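Side-chain contacts in glycogen synthase (Cyanobacterium sp. CLg1, PDB 6GNF), which belongs to the glycogen and starch synthase family of glycosyltransferases, built from two Rossmann-like domains, and is modelled with adenosine-5'-diphosphate and a glycan: residues A[320-325]-A[517-522]; A[442-447]-A[521-526]. All coordinates share one frame; numbering follows the deposited sequence.

Contact 1 (A[320-325]-A[517-522]); sequences ANYNSR and DCMAND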
ATOM      1  N   ALA A 320     -10.681  24.931  -8.858  1.00 87.46           N
ATOM      2  CA  ALA A 320     -11.999  24.855  -9.465  1.00 87.14           C
ATOM      3  C   ALA A 320     -12.504  23.430  -9.499  1.00 84.85           C
ATOM      4  O   ALA A 320     -11.820  22.523  -9.961  1.00 84.14           O
ATOM      5  CB  ALA A 320     -11.977  25.442 -10.865  1.00 89.94           C
ATOM      6  N   ASN A 321     -13.691  23.238  -8.944  1.00 84.23           N
ATOM      7  CA  ASN A 321     -14.380  21.967  -9.026  1.00 81.90           C
ATOM      8  C   ASN A 321     -14.989  21.787 -10.416  1.00 82.86           C
ATOM      9  O   ASN A 321     -15.254  22.761 -11.117  1.00 84.79           O
ATOM     10  CB  ASN A 321     -15.463  21.895  -7.953  1.00 82.27           C
ATOM     11  CG  ASN A 321     -14.891  21.857  -6.551  1.00 81.18           C
ATOM     12  OD1 ASN A 321     -15.102  22.773  -5.763  1.00 83.45           O
ATOM     13  ND2 ASN A 321     -14.152  20.795  -6.241  1.00 79.27           N
ATOM     14  N   TYR A 322     -15.202  20.539 -10.808  1.00 81.61           N
ATOM     15  CA  TYR A 322     -15.804  20.238 -12.097  1.00 82.33           C
ATOM     16  C   TYR A 322     -16.383  18.836 -12.103  1.00 81.36           C
ATOM     17  O   TYR A 322     -16.103  18.043 -11.219  1.00 79.28           O
ATOM     18  CB  TYR A 322     -14.777  20.396 -13.229  1.00 83.41           C
ATOM     19  CG  TYR A 322     -13.571  19.478 -13.139  1.00 81.62           C
ATOM     20  CD1 TYR A 322     -13.599  18.200 -13.688  1.00 80.62           C
ATOM     21  CD2 TYR A 322     -12.395  19.892 -12.519  1.00 80.59           C
ATOM     22  CE1 TYR A 322     -12.500  17.358 -13.609  1.00 77.95           C
ATOM     23  CE2 TYR A 322     -11.290  19.060 -12.438  1.00 77.52           C
ATOM     24  CZ  TYR A 322     -11.345  17.795 -12.986  1.00 76.50           C
ATOM     25  OH  TYR A 322     -10.255  16.966 -12.883  1.00 71.80           O
ATOM     26  N   ASN A 323     -17.203  18.554 -13.105  1.00 84.99           N
ATOM     27  CA  ASN A 323     -17.731  17.219 -13.362  1.00 85.45           C
ATOM     28  C   ASN A 323     -17.517  16.909 -14.841  1.00 86.21           C
ATOM     29  O   ASN A 323     -16.844  17.672 -15.536  1.00 88.42           O
ATOM     30  CB  ASN A 323     -19.208  17.142 -12.973  1.00 87.02           C
ATOM     31  CG  ASN A 323     -20.077  18.114 -13.753  1.00 91.59           C
ATOM     32  OD1 ASN A 323     -19.604  18.869 -14.603  1.00 93.73           O
ATOM     33  ND2 ASN A 323     -21.357  18.123 -13.436  1.00 94.09           N
ATOM     34  N   SER A 324     -18.039  15.785 -15.322  1.00 87.25           N
ATOM     35  CA  SER A 324     -17.797  15.393 -16.713  1.00 89.99           C
ATOM     36  C   SER A 324     -18.341  16.423 -17.702  1.00 92.85           C
ATOM     37  O   SER A 324     -17.746  16.637 -18.748  1.00 94.82           O
ATOM     38  CB  SER A 324     -18.363  14.003 -17.009  1.00 90.15           C
ATOM     39  OG  SER A 324     -19.733  13.948 -16.665  1.00 93.24           O
ATOM     40  N   ARG A 325     -19.451  17.074 -17.363  1.00 94.90           N
ATOM     41  CA  ARG A 325     -20.013  18.107 -18.230  1.00 99.51           C
ATOM     42  C   ARG A 325     -19.152  19.370 -18.284  1.00 97.57           C
ATOM     43  O   ARG A 325     -19.014  19.968 -19.349  1.00 99.11           O
ATOM     44  CB  ARG A 325     -21.430  18.486 -17.791  1.00105.47           C
ATOM     45  CG  ARG A 325     -22.446  17.358 -17.912  1.00109.04           C
ATOM     46  CD  ARG A 325     -23.878  17.879 -17.859  1.00113.87           C
ATOM     47  NE  ARG A 325     -24.079  18.909 -16.832  1.00116.74           N
ATOM     48  CZ  ARG A 325     -24.149  18.685 -15.516  1.00115.02           C
ATOM     49  NH1 ARG A 325     -24.028  17.454 -15.021  1.00112.63           N
ATOM     50  NH2 ARG A 325     -24.337  19.707 -14.681  1.00114.94           N
ATOM     51  N   ASP A 517     -14.632   8.748 -20.486  1.00 77.20           N
ATOM     52  CA  ASP A 517     -14.682   7.314 -20.176  1.00 76.89           C
ATOM     53  C   ASP A 517     -14.005   7.024 -18.838  1.00 74.23           C
ATOM     54  O   ASP A 517     -14.497   6.212 -18.051  1.00 74.30           O
ATOM     55  CB  ASP A 517     -14.018   6.478 -21.280  1.00 78.29           C
ATOM     56  CG  ASP A 517     -14.831   6.443 -22.567  1.00 82.05           C
ATOM     57  OD1 ASP A 517     -15.824   7.192 -22.647  1.00 84.54           O
ATOM     58  OD2 ASP A 517     -14.474   5.689 -23.502  1.00 83.23           O
ATOM     59  N   CYS A 518     -12.892   7.708 -18.583  1.00 71.84           N
ATOM     60  CA  CYS A 518     -12.211   7.612 -17.308  1.00 69.14           C
ATOM     61  C   CYS A 518     -13.111   8.086 -16.175  1.00 68.23           C
ATOM     62  O   CYS A 518     -13.206   7.416 -15.154  1.00 66.84           O
ATOM     63  CB  CYS A 518     -10.916   8.432 -17.307  1.00 68.17           C
ATOM     64  SG  CYS A 518      -9.515   7.622 -18.118  1.00 69.27           S
ATOM     65  N   MET A 519     -13.751   9.239 -16.344  1.00 68.90           N
ATOM     66  CA  MET A 519     -14.608   9.782 -15.285  1.00 69.52           C
ATOM     67  C   MET A 519     -15.835   8.903 -15.025  1.00 70.25           C
ATOM     68  O   MET A 519     -16.326   8.850 -13.911  1.00 68.16           O
ATOM     69  CB  MET A 519     -15.030  11.222 -15.592  1.00 70.87           C
ATOM     70  CG  MET A 519     -13.884  12.217 -15.505  1.00 70.96           C
ATOM     71  SD  MET A 519     -14.416  13.935 -15.603  1.00 74.13           S
ATOM     72  CE  MET A 519     -15.159  14.146 -13.989  1.00 71.74           C
ATOM     73  N   ALA A 520     -16.307   8.196 -16.049  1.00 74.31           N
ATOM     74  CA  ALA A 520     -17.452   7.291 -15.910  1.00 74.95           C
ATOM     75  C   ALA A 520     -17.061   5.940 -15.309  1.00 73.78           C
ATOM     76  O   ALA A 520     -17.931   5.151 -14.955  1.00 73.75           O
ATOM     77  CB  ALA A 520     -18.117   7.081 -17.258  1.00 75.86           C
ATOM     78  N   ASN A 521     -15.757   5.676 -15.222  1.00 73.23           N
ATOM     79  CA  ASN A 521     -15.233   4.418 -14.695  1.00 70.80           C
ATOM     80  C   ASN A 521     -15.434   4.302 -13.191  1.00 68.73           C
ATOM     81  O   ASN A 521     -14.891   5.098 -12.427  1.00 68.05           O
ATOM     82  CB  ASN A 521     -13.743   4.305 -15.023  1.00 69.81           C
ATOM     83  CG  ASN A 521     -13.168   2.944 -14.697  1.00 69.42           C
ATOM     84  OD1 ASN A 521     -13.895   1.959 -14.620  1.00 70.05           O
ATOM     85  ND2 ASN A 521     -11.847   2.882 -14.519  1.00 69.82           N
ATOM     86  N   ASP A 522     -16.203   3.305 -12.768  1.00 68.99           N
ATOM     87  CA  ASP A 522     -16.500   3.109 -11.350  1.00 69.26           C
ATOM     88  C   ASP A 522     -15.350   2.361 -10.668  1.00 65.45           C
ATOM     89  O   ASP A 522     -15.085   1.201 -10.963  1.00 62.61           O
ATOM     90  CB  ASP A 522     -17.817   2.349 -11.191  1.00 72.96           C
ATOM     91  CG  ASP A 522     -18.161   2.057  -9.740  1.00 76.13           C
ATOM     92  OD1 ASP A 522     -17.773   2.831  -8.830  1.00 76.31           O
ATOM     93  OD2 ASP A 522     -18.836   1.028  -9.514  1.00 82.23           O
TER

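Contact 2 (A[442-447]-A[521-526]); sequences YAMMYG and NDVSWK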
ATOM      1  N   TYR A 442      -7.514   7.360  -8.662  1.00 64.44           N
ATOM      2  CA  TYR A 442      -7.792   8.764  -8.407  1.00 67.08           C
ATOM      3  C   TYR A 442      -7.781   9.543  -9.712  1.00 67.60           C
ATOM      4  O   TYR A 442      -8.705  10.307 -10.005  1.00 69.63           O
ATOM      5  CB  TYR A 442      -6.757   9.363  -7.456  1.00 69.32           C
ATOM      6  CG  TYR A 442      -6.797   8.857  -6.031  1.00 73.20           C
ATOM      7  CD1 TYR A 442      -7.970   8.385  -5.459  1.00 76.07           C
ATOM      8  CD2 TYR A 442      -5.656   8.892  -5.239  1.00 75.34           C
ATOM      9  CE1 TYR A 442      -8.002   7.940  -4.150  1.00 77.45           C
ATOM     10  CE2 TYR A 442      -5.683   8.455  -3.928  1.00 78.68           C
ATOM     11  CZ  TYR A 442      -6.859   7.978  -3.390  1.00 80.43           C
ATOM     12  OH  TYR A 442      -6.875   7.531  -2.091  1.00 88.43           O
ATOM     13  N   ALA A 443      -6.724   9.358 -10.494  1.00 65.22           N
ATOM     14  CA  ALA A 443      -6.550  10.092 -11.736  1.00 65.39           C
ATOM     15  C   ALA A 443      -7.767   9.948 -12.644  1.00 64.99           C
ATOM     16  O   ALA A 443      -8.262  10.930 -13.188  1.00 66.62           O
ATOM     17  CB  ALA A 443      -5.297   9.620 -12.454  1.00 65.23           C
ATOM     18  N   MET A 444      -8.241   8.722 -12.819  1.00 64.29           N
ATOM     19  CA  MET A 444      -9.378   8.471 -13.692  1.00 65.48           C
ATOM     20  C   MET A 444     -10.643   9.184 -13.223  1.00 67.62           C
ATOM     21  O   MET A 444     -11.405   9.682 -14.040  1.00 71.51           O
ATOM     22  CB  MET A 444      -9.613   6.968 -13.869  1.00 65.16           C
ATOM     23  CG  MET A 444      -8.550   6.312 -14.740  1.00 65.53           C
ATOM     24  SD  MET A 444      -8.840   4.581 -15.143  1.00 66.20           S
ATOM     25  CE  MET A 444      -8.472   3.793 -13.583  1.00 63.64           C
ATOM     26  N   MET A 445     -10.877   9.250 -11.919  1.00 67.39           N
ATOM     27  CA  MET A 445     -12.040   9.983 -11.407  1.00 69.96           C
ATOM     28  C   MET A 445     -11.980  11.475 -11.731  1.00 68.52           C
ATOM     29  O   MET A 445     -13.015  12.125 -11.808  1.00 69.18           O
ATOM     30  CB  MET A 445     -12.179   9.810  -9.898  1.00 73.29           C
ATOM     31  CG  MET A 445     -12.601   8.432  -9.463  1.00 77.96           C
ATOM     32  SD  MET A 445     -12.646   8.270  -7.655  1.00 86.73           S
ATOM     33  CE  MET A 445     -14.035   9.334  -7.252  1.00 91.38           C
ATOM     34  N   TYR A 446     -10.769  11.999 -11.920  1.00 66.50           N
ATOM     35  CA  TYR A 446     -10.564  13.399 -12.291  1.00 67.69           C
ATOM     36  C   TYR A 446     -10.470  13.611 -13.814  1.00 68.42           C
ATOM     37  O   TYR A 446     -10.249  14.727 -14.266  1.00 69.21           O
ATOM     38  CB  TYR A 446      -9.299  13.947 -11.606  1.00 67.33           C
ATOM     39  CG  TYR A 446      -9.481  14.256 -10.127  1.00 66.39           C
ATOM     40  CD1 TYR A 446      -9.646  13.240  -9.206  1.00 65.87           C
ATOM     41  CD2 TYR A 446      -9.477  15.565  -9.661  1.00 68.06           C
ATOM     42  CE1 TYR A 446      -9.811  13.504  -7.857  1.00 66.28           C
ATOM     43  CE2 TYR A 446      -9.642  15.845  -8.312  1.00 68.44           C
ATOM     44  CZ  TYR A 446      -9.805  14.809  -7.412  1.00 67.44           C
ATOM     45  OH  TYR A 446      -9.977  15.057  -6.057  1.00 67.47           O
ATOM     46  N   GLY A 447     -10.613  12.546 -14.597  1.00 68.07           N
ATOM     47  CA  GLY A 447     -10.494  12.639 -16.051  1.00 69.48           C
ATOM     48  C   GLY A 447      -9.053  12.753 -16.513  1.00 68.61           C
ATOM     49  O   GLY A 447      -8.772  13.182 -17.627  1.00 69.70           O
ATOM     50  N   ASN A 521     -15.757   5.676 -15.222  1.00 73.23           N
ATOM     51  CA  ASN A 521     -15.233   4.418 -14.695  1.00 70.80           C
ATOM     52  C   ASN A 521     -15.434   4.302 -13.191  1.00 68.73           C
ATOM     53  O   ASN A 521     -14.891   5.098 -12.427  1.00 68.05           O
ATOM     54  CB  ASN A 521     -13.743   4.305 -15.023  1.00 69.81           C
ATOM     55  CG  ASN A 521     -13.168   2.944 -14.697  1.00 69.42           C
ATOM     56  OD1 ASN A 521     -13.895   1.959 -14.620  1.00 70.05           O
ATOM     57  ND2 ASN A 521     -11.847   2.882 -14.519  1.00 69.82           N
ATOM     58  N   ASP A 522     -16.203   3.305 -12.768  1.00 68.99           N
ATOM     59  CA  ASP A 522     -16.500   3.109 -11.350  1.00 69.26           C
ATOM     60  C   ASP A 522     -15.350   2.361 -10.668  1.00 65.45           C
ATOM     61  O   ASP A 522     -15.085   1.201 -10.963  1.00 62.61           O
ATOM     62  CB  ASP A 522     -17.817   2.349 -11.191  1.00 72.96           C
ATOM     63  CG  ASP A 522     -18.161   2.057  -9.740  1.00 76.13           C
ATOM     64  OD1 ASP A 522     -17.773   2.831  -8.830  1.00 76.31           O
ATOM     65  OD2 ASP A 522     -18.836   1.028  -9.514  1.00 82.23           O
ATOM     66  N   VAL A 523     -14.656   3.056  -9.775  1.00 64.55           N
ATOM     67  CA  VAL A 523     -13.517   2.498  -9.053  1.00 64.27           C
ATOM     68  C   VAL A 523     -13.765   2.497  -7.534  1.00 63.61           C
ATOM     69  O   VAL A 523     -12.825   2.537  -6.746  1.00 62.61           O
ATOM     70  CB  VAL A 523     -12.210   3.260  -9.390  1.00 63.63           C
ATOM     71  CG1 VAL A 523     -11.803   3.001 -10.827  1.00 65.48           C
ATOM     72  CG2 VAL A 523     -12.350   4.758  -9.155  1.00 63.84           C
ATOM     73  N   SER A 524     -15.037   2.507  -7.135  1.00 64.19           N
ATOM     74  CA  SER A 524     -15.394   2.479  -5.718  1.00 63.10           C
ATOM     75  C   SER A 524     -15.190   1.084  -5.145  1.00 61.93           C
ATOM     76  O   SER A 524     -14.878   0.135  -5.885  1.00 61.30           O
ATOM     77  CB  SER A 524     -16.842   2.895  -5.520  1.00 64.47           C
ATOM     78  OG  SER A 524     -17.709   1.911  -6.047  1.00 70.20           O
ATOM     79  N   TRP A 525     -15.366   0.963  -3.826  1.00 59.56           N
ATOM     80  CA  TRP A 525     -15.216  -0.316  -3.137  1.00 58.77           C
ATOM     81  C   TRP A 525     -16.403  -1.270  -3.314  1.00 61.43           C
ATOM     82  O   TRP A 525     -16.328  -2.425  -2.921  1.00 62.45           O
ATOM     83  CB  TRP A 525     -14.942  -0.081  -1.651  1.00 55.34           C
ATOM     84  CG  TRP A 525     -13.518   0.187  -1.387  1.00 54.20           C
ATOM     85  CD1 TRP A 525     -12.955   1.377  -1.043  1.00 54.05           C
ATOM     86  CD2 TRP A 525     -12.447  -0.753  -1.482  1.00 53.25           C
ATOM     87  NE1 TRP A 525     -11.594   1.234  -0.904  1.00 51.87           N
ATOM     88  CE2 TRP A 525     -11.256  -0.064  -1.166  1.00 51.40           C
ATOM     89  CE3 TRP A 525     -12.378  -2.112  -1.793  1.00 53.04           C
ATOM     90  CZ2 TRP A 525     -10.013  -0.683  -1.161  1.00 52.20           C
ATOM     91  CZ3 TRP A 525     -11.139  -2.734  -1.780  1.00 53.34           C
ATOM     92  CH2 TRP A 525      -9.971  -2.017  -1.468  1.00 52.97           C
ATOM     93  N   LYS A 526     -17.487  -0.788  -3.904  1.00 67.38           N
ATOM     94  CA  LYS A 526     -18.742  -1.536  -4.021  1.00 71.73           C
ATOM     95  C   LYS A 526     -18.569  -2.952  -4.590  1.00 71.19           C
ATOM     96  O   LYS A 526     -18.873  -3.934  -3.911  1.00 71.65           O
ATOM     97  CB  LYS A 526     -19.722  -0.719  -4.864  1.00 75.89           C
ATOM     98  CG  LYS A 526     -21.198  -1.033  -4.681  1.00 82.18           C
ATOM     99  CD  LYS A 526     -22.038   0.223  -4.945  1.00 88.15           C
ATOM    100  CE  LYS A 526     -23.175  -0.014  -5.928  1.00 93.16           C
ATOM    101  NZ  LYS A 526     -24.149  -1.033  -5.446  1.00 95.89           N
TER

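Contact 1 (A[320-325]-A[517-522])
The last turn of helix 509-520 meets the loop that leads into helix 327-341 through one side chain, that of Met519, which reaches out to Tyr322, Asn323 and Ser324. Its CG stands anti to the carbonyl carbon (chi1 -69°) and the chain runs extended to SD, then bends at chi3 (73°), which turns the methyl group toward the loop backbone. There Met519 CE lies 3.6 Å from Ser324 N and 3.7 Å from Asn323 C, so it rests against the peptide that joins these two residues. Met519 SD passes beside Ser324, 3.8 Å from Ser324 CA and 4.2 Å from Ser324 CB.

The methyl group also meets the phenol of Tyr322: Met519 CE lies 4.2 Å from Tyr322 CE1 and approaches the ring at a slant. No hydrogen bond links the two segments, and the end of the methionine side chain makes apolar contacts here. Tyr322 OH bonds to the backbone oxygen of Tyr446, and Asn323 OD1 accepts from Thr326 N, just beyond the segment. Met519 also touches Pro312 and Ile327 of helix 327-341. Tyr322 is buried while Ser324 and Met519 stay partly exposed, so the contact runs from the interior toward the surface.

Its 140 Å² of buried surface is modest: a single methionine sets the C-terminal end of helix 509-520 against the backbone and tyrosine ring of the loop between strand 298-300 and helix 327-341.

Contact 2 (A[442-447]-A[521-526])
Met444 and Val523 each bury 52 Å² in this contact and Asn521 buries 40 Å², and these three residues set its character, with Met445 as a fourth. Met444 and Met445 sit on the last turn of helix 439-445; Asn521 and Val523 belong to the link between helices 509-520 and 526-540.

The amide of Asn521 crosses the end of Met444 at a slant. Asn521 ND2 lies 3.5 Å from Met444 SD, a weak N-H...S hydrogen bond bent to 143°, and 3.6 Å from the methyl Met444 CE. CG of Asn521 is anti to the backbone N (chi1 -171°), which carries the amide across to the helix. Beyond the sulfur, Met444 CE comes within 4.4 Å of Val523 CG1, a loose apolar contact.

The other branch of the valine is held more closely: Val523 CG2 lies 3.7 Å from Met445 CG and 3.8 Å from Met445 SD. The two methyls of Val523 are thus divided between neighbouring methionines of one helical turn. Phe466 adds to the packing on Asn521, and Ile307 to that on Met445.

The link has its own internal order. Ser524 OG donates to Asp522 OD1 over 2.9 Å, on the syn side, and Ser524 N reaches the same oxygen from above the carboxylate plane, closing an Asx turn. Ser524 OG in turn takes a weak capping bond from Lys526 N where helix 526-540 begins. On the facing segment, Tyr442 touches the bound adenosine-5'-diphosphate, and Gly447, at positive phi, ends helix 439-445 in a Schellman motif. Trp525 packs on helix 39-54 in the other half of the molecule, consistent with the C-terminal crossover between the two domains of GT-B glycosyltransferases.

Overall arrangement
Contacts 1 and 2 have centres 9 Å apart, and their second segments overlap at Asn521 and Asp522, of which only Asn521 takes part, in contact 2. Each is partly buried and brings in one buried residue, Tyr322 in contact 1 and Met444 in contact 2. Contact 1 lies farther out, about 25 Å from the centre of the chain against about 17 Å for contact 2, whose helix 439-445 carries a residue of the adenosine-5'-diphosphate pocket. Methionines serve both: contact 1 is purely van der Waals, whereas contact 2 adds a weak bond to sulfur. Direct packing joins them, with Met519 CG 3.4 Å from Gly447 N and Cys518 CB 3.5 Å from Met444 O.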